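Local coordinates for Gp26 (Listeria phage P40, PDB 4JZ5), which probably cleaves bacterial cell-wall peptidoglycan as a phage endolysin whose catalytic domain belongs to glycosyl hydrolase family 25, at residues S154-H159 against D167-A172; L116-V121 against N130-F135; H138-G141 against K146-L149. All blocks are in the same frame, centred on the assembly; numbering follows the deposited sequence.

Contact 1: S154-H159 against D167-A172; sequences SFWKTH and DLRWVA
Trp-156 carries the helix side of this contact, its indole meeting Arg-169, Trp-170 and Val-171 on the strand. With CG anti to the backbone N (chi1 -173°), the side chain runs out toward strand 169-172. Its six-membered ring takes Val-171 CG2 over one face, 4.3 Å from the ring centroid and 18° off the normal, a CH-pi contact. Trp-156 CZ3 also comes within 3.8 Å of Trp-170 O, which approaches obliquely. Arg-169 crosses the indole at about a right angle: Trp-156 CZ2 lies over a face of the guanidinium, 3.8 Å from Arg-169 NH1, yet the two planes are 59° apart, which excludes a parallel stack. Both groups also meet at Asp-162 OD1, outside the two segments, which accepts a hydrogen bond from Trp-156 NE1 and forms a salt bridge with Arg-169 NH1. The helix ends at Thr-158, and His-159 ND1 donates back to Phe-155 O (2.9 Å), fixing the imidazole above the Phe-155 ring. Helix 153-158 and strand 169-172 belong to one beta-alpha-beta unit; the indole lies between them, touching Leu-149 and Ala-151 of strand 147-152 and Ile-187 of a loop.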
loop_
_atom_site.group_PDB
_atom_site.type_symbol
_atom_site.label_atom_id
_atom_site.label_comp_id
_atom_site.label_asym_id
_atom_site.label_seq_id
_atom_site.Cartn_x
_atom_site.Cartn_y
_atom_site.Cartn_z
ATOM N N SER A 154 -8.855 -4.252 -13.416
ATOM C CA SER A 154 -8.606 -4.531 -14.824
ATOM C C SER A 154 -7.128 -4.806 -15.107
ATOM O O SER A 154 -6.798 -5.758 -15.812
ATOM C CB SER A 154 -9.080 -3.367 -15.682
ATOM O OG SER A 154 -8.806 -3.615 -17.049
ATOM N N PHE A 155 -6.249 -3.963 -14.584
ATOM C CA PHE A 155 -4.820 -4.158 -14.782
ATOM C C PHE A 155 -4.398 -5.521 -14.233
ATOM O O PHE A 155 -3.623 -6.255 -14.861
ATOM C CB PHE A 155 -4.035 -3.051 -14.088
ATOM C CG PHE A 155 -2.563 -3.118 -14.342
ATOM C CD1 PHE A 155 -1.766 -3.983 -13.620
ATOM C CD2 PHE A 155 -1.985 -2.341 -15.328
ATOM C CE1 PHE A 155 -0.411 -4.058 -13.871
ATOM C CE2 PHE A 155 -0.617 -2.412 -15.584
ATOM C CZ PHE A 155 0.165 -3.272 -14.843
ATOM N N TRP A 156 -4.899 -5.861 -13.053
ATOM C CA TRP A 156 -4.559 -7.118 -12.395
ATOM C C TRP A 156 -4.911 -8.296 -13.299
ATOM O O TRP A 156 -4.094 -9.194 -13.525
ATOM C CB TRP A 156 -5.326 -7.194 -11.072
ATOM C CG TRP A 156 -4.999 -8.345 -10.166
ATOM C CD1 TRP A 156 -5.210 -9.669 -10.411
ATOM C CD2 TRP A 156 -4.448 -8.263 -8.852
ATOM N NE1 TRP A 156 -4.792 -10.423 -9.338
ATOM C CE2 TRP A 156 -4.333 -9.579 -8.362
ATOM C CE3 TRP A 156 -4.036 -7.203 -8.038
ATOM C CZ2 TRP A 156 -3.803 -9.860 -7.101
ATOM C CZ3 TRP A 156 -3.524 -7.492 -6.784
ATOM C CH2 TRP A 156 -3.411 -8.805 -6.332
ATOM N N LYS A 157 -6.123 -8.292 -13.829
ATOM C CA LYS A 157 -6.567 -9.371 -14.694
ATOM C C LYS A 157 -5.729 -9.458 -15.962
ATOM O O LYS A 157 -5.319 -10.548 -16.377
ATOM C CB LYS A 157 -8.034 -9.166 -15.073
ATOM C CG LYS A 157 -9.001 -9.391 -13.919
ATOM C CD LYS A 157 -10.452 -9.367 -14.355
ATOM C CE LYS A 157 -10.884 -7.998 -14.835
ATOM N NZ LYS A 157 -12.358 -7.942 -15.073
ATOM N N THR A 158 -5.493 -8.316 -16.599
ATOM C CA THR A 158 -4.853 -8.317 -17.910
ATOM C C THR A 158 -3.339 -8.475 -17.872
ATOM O O THR A 158 -2.716 -8.589 -18.927
ATOM C CB THR A 158 -5.210 -7.055 -18.719
ATOM O OG1 THR A 158 -4.703 -5.893 -18.049
ATOM C CG2 THR A 158 -6.720 -6.952 -18.928
ATOM N N HIS A 159 -2.751 -8.512 -16.678
ATOM C CA HIS A 159 -1.330 -8.807 -16.531
ATOM C C HIS A 159 -1.061 -10.081 -15.755
ATOM O O HIS A 159 0.081 -10.350 -15.376
ATOM C CB HIS A 159 -0.590 -7.621 -15.928
ATOM C CG HIS A 159 -0.596 -6.424 -16.820
ATOM N ND1 HIS A 159 -1.693 -5.603 -16.951
ATOM C CD2 HIS A 159 0.329 -5.961 -17.698
ATOM C CE1 HIS A 159 -1.433 -4.666 -17.847
ATOM N NE2 HIS A 159 -0.206 -4.854 -18.305
ATOM N N ASP A 167 1.439 -12.042 -0.050
ATOM C CA ASP A 167 0.726 -12.179 1.204
ATOM C C ASP A 167 -0.605 -11.443 1.324
ATOM O O ASP A 167 -1.275 -11.606 2.351
ATOM C CB ASP A 167 1.645 -11.735 2.344
ATOM C CG ASP A 167 2.871 -12.597 2.448
ATOM O OD1 ASP A 167 2.691 -13.836 2.503
ATOM O OD2 ASP A 167 3.990 -12.070 2.444
ATOM N N LEU A 168 -0.986 -10.605 0.370
ATOM C CA LEU A 168 -2.251 -9.888 0.489
ATOM C C LEU A 168 -2.672 -9.232 -0.823
ATOM O O LEU A 168 -1.926 -8.453 -1.399
ATOM C CB LEU A 168 -2.153 -8.835 1.591
ATOM C CG LEU A 168 -3.494 -8.386 2.178
ATOM C CD1 LEU A 168 -3.346 -8.047 3.665
ATOM C CD2 LEU A 168 -4.056 -7.192 1.428
ATOM N N ARG A 169 -3.872 -9.574 -1.282
ATOM C CA ARG A 169 -4.431 -9.004 -2.507
ATOM C C ARG A 169 -5.121 -7.670 -2.240
ATOM O O ARG A 169 -6.188 -7.629 -1.622
ATOM C CB ARG A 169 -5.453 -9.961 -3.110
ATOM C CG ARG A 169 -4.912 -11.327 -3.499
ATOM C CD ARG A 169 -6.033 -12.328 -3.769
ATOM N NE ARG A 169 -6.902 -11.959 -4.889
ATOM C CZ ARG A 169 -6.706 -12.308 -6.156
ATOM N NH1 ARG A 169 -5.675 -13.057 -6.515
ATOM N NH2 ARG A 169 -7.573 -11.904 -7.073
ATOM N N TRP A 170 -4.500 -6.597 -2.712
ATOM C CA TRP A 170 -4.999 -5.243 -2.528
ATOM C C TRP A 170 -5.454 -4.761 -3.907
ATOM O O TRP A 170 -4.635 -4.505 -4.795
ATOM C CB TRP A 170 -3.886 -4.388 -1.932
ATOM C CG TRP A 170 -4.275 -2.994 -1.571
ATOM C CD1 TRP A 170 -5.528 -2.445 -1.562
ATOM C CD2 TRP A 170 -3.382 -1.961 -1.166
ATOM N NE1 TRP A 170 -5.458 -1.142 -1.165
ATOM C CE2 TRP A 170 -4.152 -0.813 -0.921
ATOM C CE3 TRP A 170 -1.994 -1.891 -0.993
ATOM C CZ2 TRP A 170 -3.583 0.389 -0.525
ATOM C CZ3 TRP A 170 -1.435 -0.702 -0.590
ATOM C CH2 TRP A 170 -2.224 0.428 -0.373
ATOM N N VAL A 171 -6.767 -4.701 -4.098
ATOM C CA VAL A 171 -7.345 -4.477 -5.417
ATOM C C VAL A 171 -8.178 -3.204 -5.432
ATOM O O VAL A 171 -9.021 -2.998 -4.557
ATOM C CB VAL A 171 -8.224 -5.664 -5.850
ATOM C CG1 VAL A 171 -8.690 -5.484 -7.286
ATOM C CG2 VAL A 171 -7.466 -6.984 -5.702
ATOM N N ALA A 172 -7.933 -2.357 -6.428
ATOM C CA ALA A 172 -8.680 -1.115 -6.581
ATOM C C ALA A 172 -9.820 -1.249 -7.572
ATOM O O ALA A 172 -9.658 -1.801 -8.665
ATOM C CB ALA A 172 -7.755 0.001 -7.011
#

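Contact 2: L116-V121 against N130-F135; sequences LDYEEV and NECQRF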
loop_
_atom_site.group_PDB
_atom_site.type_symbol
_atom_site.label_atom_id
_atom_site.label_comp_id
_atom_site.label_asym_id
_atom_site.label_seq_id
_atom_site.Cartn_x
_atom_site.Cartn_y
_atom_site.Cartn_z
ATOM N N LEU A 116 3.929 -4.059 -2.906
ATOM C CA LEU A 116 4.295 -3.661 -4.248
ATOM C C LEU A 116 3.050 -3.095 -4.941
ATOM O O LEU A 116 2.057 -3.812 -5.115
ATOM C CB LEU A 116 4.795 -4.877 -5.023
ATOM C CG LEU A 116 5.058 -4.677 -6.509
ATOM C CD1 LEU A 116 6.044 -3.555 -6.737
ATOM C CD2 LEU A 116 5.579 -5.960 -7.138
ATOM N N ASP A 117 3.108 -1.826 -5.339
ATOM C CA ASP A 117 2.060 -1.170 -6.131
ATOM C C ASP A 117 2.515 -1.199 -7.581
ATOM O O ASP A 117 3.488 -0.512 -7.958
ATOM C CB ASP A 117 1.915 0.266 -5.596
ATOM C CG ASP A 117 0.985 1.148 -6.401
ATOM O OD1 ASP A 117 0.701 0.855 -7.563
ATOM O OD2 ASP A 117 0.557 2.187 -5.857
ATOM N N TYR A 118 1.879 -2.058 -8.377
ATOM C CA TYR A 118 2.328 -2.306 -9.744
ATOM C C TYR A 118 1.186 -1.998 -10.678
ATOM O O TYR A 118 0.287 -2.844 -10.843
ATOM C CB TYR A 118 2.820 -3.755 -9.960
ATOM C CG TYR A 118 3.632 -3.837 -11.226
ATOM C CD1 TYR A 118 4.974 -3.527 -11.232
ATOM C CD2 TYR A 118 3.041 -4.134 -12.436
ATOM C CE1 TYR A 118 5.710 -3.530 -12.399
ATOM C CE2 TYR A 118 3.770 -4.145 -13.608
ATOM C CZ TYR A 118 5.093 -3.822 -13.592
ATOM O OH TYR A 118 5.792 -3.829 -14.778
ATOM N N GLU A 119 1.201 -0.806 -11.272
ATOM C CA GLU A 119 0.062 -0.364 -12.066
ATOM C C GLU A 119 0.452 0.313 -13.382
ATOM O O GLU A 119 -0.405 0.856 -14.080
ATOM C CB GLU A 119 -0.814 0.544 -11.218
ATOM C CG GLU A 119 -0.160 1.839 -10.818
ATOM C CD GLU A 119 -1.029 2.655 -9.840
ATOM O OE1 GLU A 119 -0.881 2.558 -8.613
ATOM O OE2 GLU A 119 -1.879 3.443 -10.308
ATOM N N GLU A 120 1.734 0.267 -13.733
ATOM C CA GLU A 120 2.202 0.647 -15.063
ATOM C C GLU A 120 3.419 -0.211 -15.345
ATOM O O GLU A 120 3.980 -0.815 -14.435
ATOM C CB GLU A 120 2.530 2.141 -15.153
ATOM C CG GLU A 120 3.700 2.614 -14.300
ATOM C CD GLU A 120 4.019 4.081 -14.546
ATOM O OE1 GLU A 120 4.683 4.386 -15.562
ATOM O OE2 GLU A 120 3.584 4.942 -13.736
ATOM N N VAL A 121 3.810 -0.283 -16.609
ATOM C CA VAL A 121 4.899 -1.159 -17.018
ATOM C C VAL A 121 6.044 -0.359 -17.615
ATOM O O VAL A 121 5.849 0.394 -18.565
ATOM C CB VAL A 121 4.425 -2.203 -18.039
ATOM C CG1 VAL A 121 5.573 -3.129 -18.406
ATOM C CG2 VAL A 121 3.242 -2.994 -17.482
ATOM N N ASN A 130 6.704 -12.352 -13.487
ATOM C CA ASN A 130 8.000 -12.782 -13.012
ATOM C C ASN A 130 8.743 -11.650 -12.312
ATOM O O ASN A 130 9.380 -11.872 -11.278
ATOM C CB ASN A 130 8.854 -13.329 -14.149
ATOM C CG ASN A 130 8.383 -14.684 -14.653
ATOM O OD1 ASN A 130 7.531 -15.338 -14.050
ATOM N ND2 ASN A 130 8.944 -15.107 -15.773
ATOM N N GLU A 131 8.660 -10.432 -12.851
ATOM C CA GLU A 131 9.391 -9.332 -12.249
ATOM C C GLU A 131 8.751 -8.899 -10.931
ATOM O O GLU A 131 9.463 -8.602 -9.977
ATOM C CB GLU A 131 9.541 -8.176 -13.231
ATOM C CG GLU A 131 10.414 -8.535 -14.440
ATOM C CD GLU A 131 11.818 -8.931 -14.054
ATOM O OE1 GLU A 131 12.426 -8.272 -13.203
ATOM O OE2 GLU A 131 12.309 -9.929 -14.612
ATOM N N CYS A 132 7.422 -8.897 -10.855
ATOM C CA CYS A 132 6.764 -8.655 -9.586
ATOM C C CYS A 132 7.207 -9.695 -8.565
ATOM O O CYS A 132 7.443 -9.367 -7.412
ATOM C CB CYS A 132 5.242 -8.689 -9.742
ATOM S SG CYS A 132 4.562 -7.213 -10.512
ATOM N N GLN A 133 7.294 -10.956 -8.985
ATOM C CA GLN A 133 7.717 -12.013 -8.077
ATOM C C GLN A 133 9.145 -11.788 -7.572
ATOM O O GLN A 133 9.414 -11.975 -6.379
ATOM C CB GLN A 133 7.613 -13.390 -8.736
ATOM C CG GLN A 133 7.714 -14.510 -7.713
ATOM C CD GLN A 133 6.493 -14.544 -6.842
ATOM O OE1 GLN A 133 5.394 -14.783 -7.343
ATOM N NE2 GLN A 133 6.633 -14.201 -5.572
ATOM N N ARG A 134 10.050 -11.408 -8.471
ATOM C CA ARG A 134 11.422 -11.118 -8.067
ATOM C C ARG A 134 11.460 -10.009 -7.025
ATOM O O ARG A 134 12.208 -10.108 -6.041
ATOM C CB ARG A 134 12.286 -10.753 -9.272
ATOM C CG ARG A 134 12.468 -11.897 -10.260
ATOM C CD ARG A 134 13.305 -11.444 -11.453
ATOM N NE ARG A 134 14.680 -11.165 -11.055
ATOM C CZ ARG A 134 15.349 -10.043 -11.287
ATOM N NH1 ARG A 134 14.812 -9.032 -11.949
ATOM N NH2 ARG A 134 16.591 -9.947 -10.837
ATOM N N PHE A 135 10.684 -8.957 -7.239
ATOM C CA PHE A 135 10.621 -7.858 -6.284
ATOM C C PHE A 135 10.140 -8.333 -4.915
ATOM O O PHE A 135 10.773 -8.061 -3.896
ATOM C CB PHE A 135 9.689 -6.777 -6.849
ATOM C CG PHE A 135 9.501 -5.578 -5.945
ATOM C CD1 PHE A 135 8.660 -5.635 -4.847
ATOM C CD2 PHE A 135 10.160 -4.384 -6.216
ATOM C CE1 PHE A 135 8.493 -4.535 -4.023
ATOM C CE2 PHE A 135 9.989 -3.275 -5.399
ATOM C CZ PHE A 135 9.155 -3.359 -4.299
#
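On the helix that presents Cys-132 and Phe-135 to Leu-116 and Tyr-118, one carboxylate oxygen, Glu-131 OE1, is gripped twice. Arg-134 NH1 reaches it at 2.8 Å in a salt bridge, lying on the syn lone pair, with the oxygen almost exactly in the guanidinium plane; Thr-90 OG1 makes the second hydrogen bond. Arg-134 NH1 is also bonded to Gly-87 O, so this polar cluster ties the helix to the start of helix 87-106.

Across the contact itself there are no hydrogen bonds, and the evidence is of apolar and sulfur packing. Leu-116 uses its two methyls mainly on different partners. CD1 stands over the centre of the Phe-135 ring, 3.8 Å from the centroid and only 10° off the normal, a close-to-perpendicular CH-pi contact. The other branch, Leu-116 CD2, touches Cys-132 SG at 3.7 Å. That sulfur serves a second neighbour: it lies over one face of the Tyr-118 ring, 3.9 Å from the centroid and 23° off the normal, displaced toward the CG end, where Tyr-118 CG is 3.6 Å away. Cys-132 puts SG there by holding it anti to its own carbonyl carbon (chi1 -76°). The opposite face of the Tyr-118 ring carries Glu-120 O, so the ring lies between sulfur and carbonyl oxygen.

Leu-116 and Tyr-118 point to the helix, while Asp-117 between them faces the other way, against Tyr-150, as expected of alternating residues at a strand end. Such a parallel strand backed by a helix is the repeating element of the family 25 beta/alpha barrel, and the Asp-117 to Glu-119 sequence fits the Asp-X-Glu motif that, in relatives, supplies active-site acids.

Contact 3: H138-G141 against K146-L149; sequences HVKG and KVGL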
loop_
_atom_site.group_PDB
_atom_site.type_symbol
_atom_site.label_atom_id
_atom_site.label_comp_id
_atom_site.label_asym_id
_atom_site.label_seq_id
_atom_site.Cartn_x
_atom_site.Cartn_y
_atom_site.Cartn_z
ATOM N N HIS A 138 12.463 -10.644 -3.043
ATOM C CA HIS A 138 13.602 -9.939 -2.487
ATOM C C HIS A 138 13.239 -9.219 -1.197
ATOM O O HIS A 138 13.950 -9.313 -0.193
ATOM C CB HIS A 138 14.195 -8.972 -3.510
ATOM C CG HIS A 138 15.504 -8.410 -3.086
ATOM N ND1 HIS A 138 16.659 -9.156 -3.117
ATOM C CD2 HIS A 138 15.851 -7.197 -2.597
ATOM C CE1 HIS A 138 17.663 -8.425 -2.665
ATOM N NE2 HIS A 138 17.201 -7.232 -2.348
ATOM N N VAL A 139 12.130 -8.491 -1.215
ATOM C CA VAL A 139 11.739 -7.740 -0.033
ATOM C C VAL A 139 11.438 -8.682 1.145
ATOM O O VAL A 139 11.870 -8.431 2.272
ATOM C CB VAL A 139 10.537 -6.833 -0.329
ATOM C CG1 VAL A 139 10.083 -6.120 0.932
ATOM C CG2 VAL A 139 10.877 -5.834 -1.420
ATOM N N LYS A 140 10.700 -9.751 0.888
ATOM C CA LYS A 140 10.401 -10.731 1.941
ATOM C C LYS A 140 11.694 -11.323 2.489
ATOM O O LYS A 140 11.858 -11.453 3.712
ATOM C CB LYS A 140 9.494 -11.847 1.411
ATOM C CG LYS A 140 8.054 -11.399 1.196
ATOM C CD LYS A 140 7.194 -12.460 0.535
ATOM C CE LYS A 140 7.061 -13.755 1.332
ATOM N NZ LYS A 140 6.403 -13.554 2.654
ATOM N N GLY A 141 12.614 -11.683 1.606
ATOM C CA GLY A 141 13.853 -12.301 2.032
ATOM C C GLY A 141 14.768 -11.384 2.814
ATOM O O GLY A 141 15.560 -11.863 3.626
ATOM N N LYS A 146 5.685 -9.441 5.881
ATOM C CA LYS A 146 4.790 -9.827 4.797
ATOM C C LYS A 146 4.719 -8.751 3.718
ATOM O O LYS A 146 4.799 -7.550 4.000
ATOM C CB LYS A 146 3.394 -10.124 5.325
ATOM C CG LYS A 146 3.348 -11.351 6.220
ATOM C CD LYS A 146 1.929 -11.718 6.589
ATOM C CE LYS A 146 1.863 -12.947 7.476
ATOM N NZ LYS A 146 2.352 -14.178 6.795
ATOM N N VAL A 147 4.573 -9.200 2.480
ATOM C CA VAL A 147 4.526 -8.303 1.330
ATOM C C VAL A 147 3.351 -8.693 0.454
ATOM O O VAL A 147 3.266 -9.831 -0.012
ATOM C CB VAL A 147 5.817 -8.384 0.497
ATOM C CG1 VAL A 147 5.748 -7.441 -0.690
ATOM C CG2 VAL A 147 7.028 -8.076 1.351
ATOM N N GLY A 148 2.468 -7.730 0.208
ATOM C CA GLY A 148 1.343 -7.911 -0.681
ATOM C C GLY A 148 1.508 -7.176 -2.002
ATOM O O GLY A 148 2.557 -6.596 -2.284
ATOM N N LEU A 149 0.445 -7.224 -2.807
ATOM C CA LEU A 149 0.456 -6.737 -4.175
ATOM C C LEU A 149 -0.800 -5.915 -4.400
ATOM O O LEU A 149 -1.891 -6.339 -4.043
ATOM C CB LEU A 149 0.492 -7.914 -5.141
ATOM C CG LEU A 149 0.491 -7.583 -6.629
ATOM C CD1 LEU A 149 1.708 -6.785 -7.047
ATOM C CD2 LEU A 149 0.401 -8.878 -7.427
HETATM O O HOH W 1 4.268 -15.149 4.301
#
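Val-147 meets Val-139 and Lys-140 chiefly through one methyl, CG2, and the three side chains are set at distinct angles. Val-139 crosses Val-147 at about a right angle, its CG1 coming within 3.7 Å of Val-147 CG2. Lys-140 instead slants over the valine, and its CG is 3.5 Å from the same Val-147 CG2, tighter than an ordinary carbon-carbon contact. The rotamer of Val-147 explains the shared role: CG1 is anti to the backbone N (chi1 180°), which places CG2 anti to the carbonyl carbon and between the two helix residues. No hydrogen bond spans the segments directly, so their approach rests on these aliphatic groups; the backbones come nearest at Lys-140 and Lys-146, whose CA atoms are 6.4 Å apart.

The geometry is that of the second half of a beta-alpha-beta crossover. Helix 128-143 follows strand 114-117 and leads into strand 147-152, which pairs in parallel with strand 114-117, and Val-139 and Val-147 both rest on Leu-114 of the first strand. Ala-94 and Leu-97 of helix 87-106 also touch Val-139.

Beyond the tight CG, the Lys-140 chain bends twice, at chi3 (61°) and chi4 (62°), and so swings its ammonium round to the salt bridge with Asp-167 OD2. The same carboxylate oxygen accepts a hydrogen bond from Val-147 N, linking the lysine indirectly to the strand backbone. One water accepts from Lys-140 NZ at 3.1 Å and, weakly, from Lys-146 NZ at 3.3 Å. The two ammonium nitrogens, Lys-140 NZ and Lys-146 NZ, stay 5.8 Å apart, a like-charge proximity that Asp-167 would probably ease.

From the N terminus, contact 2 closes first, folding helix 128-143 back on strand 114-117. Contact 3, on the same helix, closes the short turn into strand 147-152, completing that beta-alpha-beta unit. Contact 1 then closes the next loop, from helix 153-158 to strand 169-172. The three are in series, none nested or crossing, and all reach one sheet in which strands 114-117, 147-152 and 169-172 are successive parallel neighbours. Lateral ties join them: Leu-116 N to Gly-148 O (3.0 Å) between contacts 2 and 3, Asp-167 N to Val-147 O (2.9 Å) between contacts 1 and 3, both probably hydrogen bonds, and Phe-155 packing on the Tyr-118 to Glu-120 backbone between contacts 1 and 2.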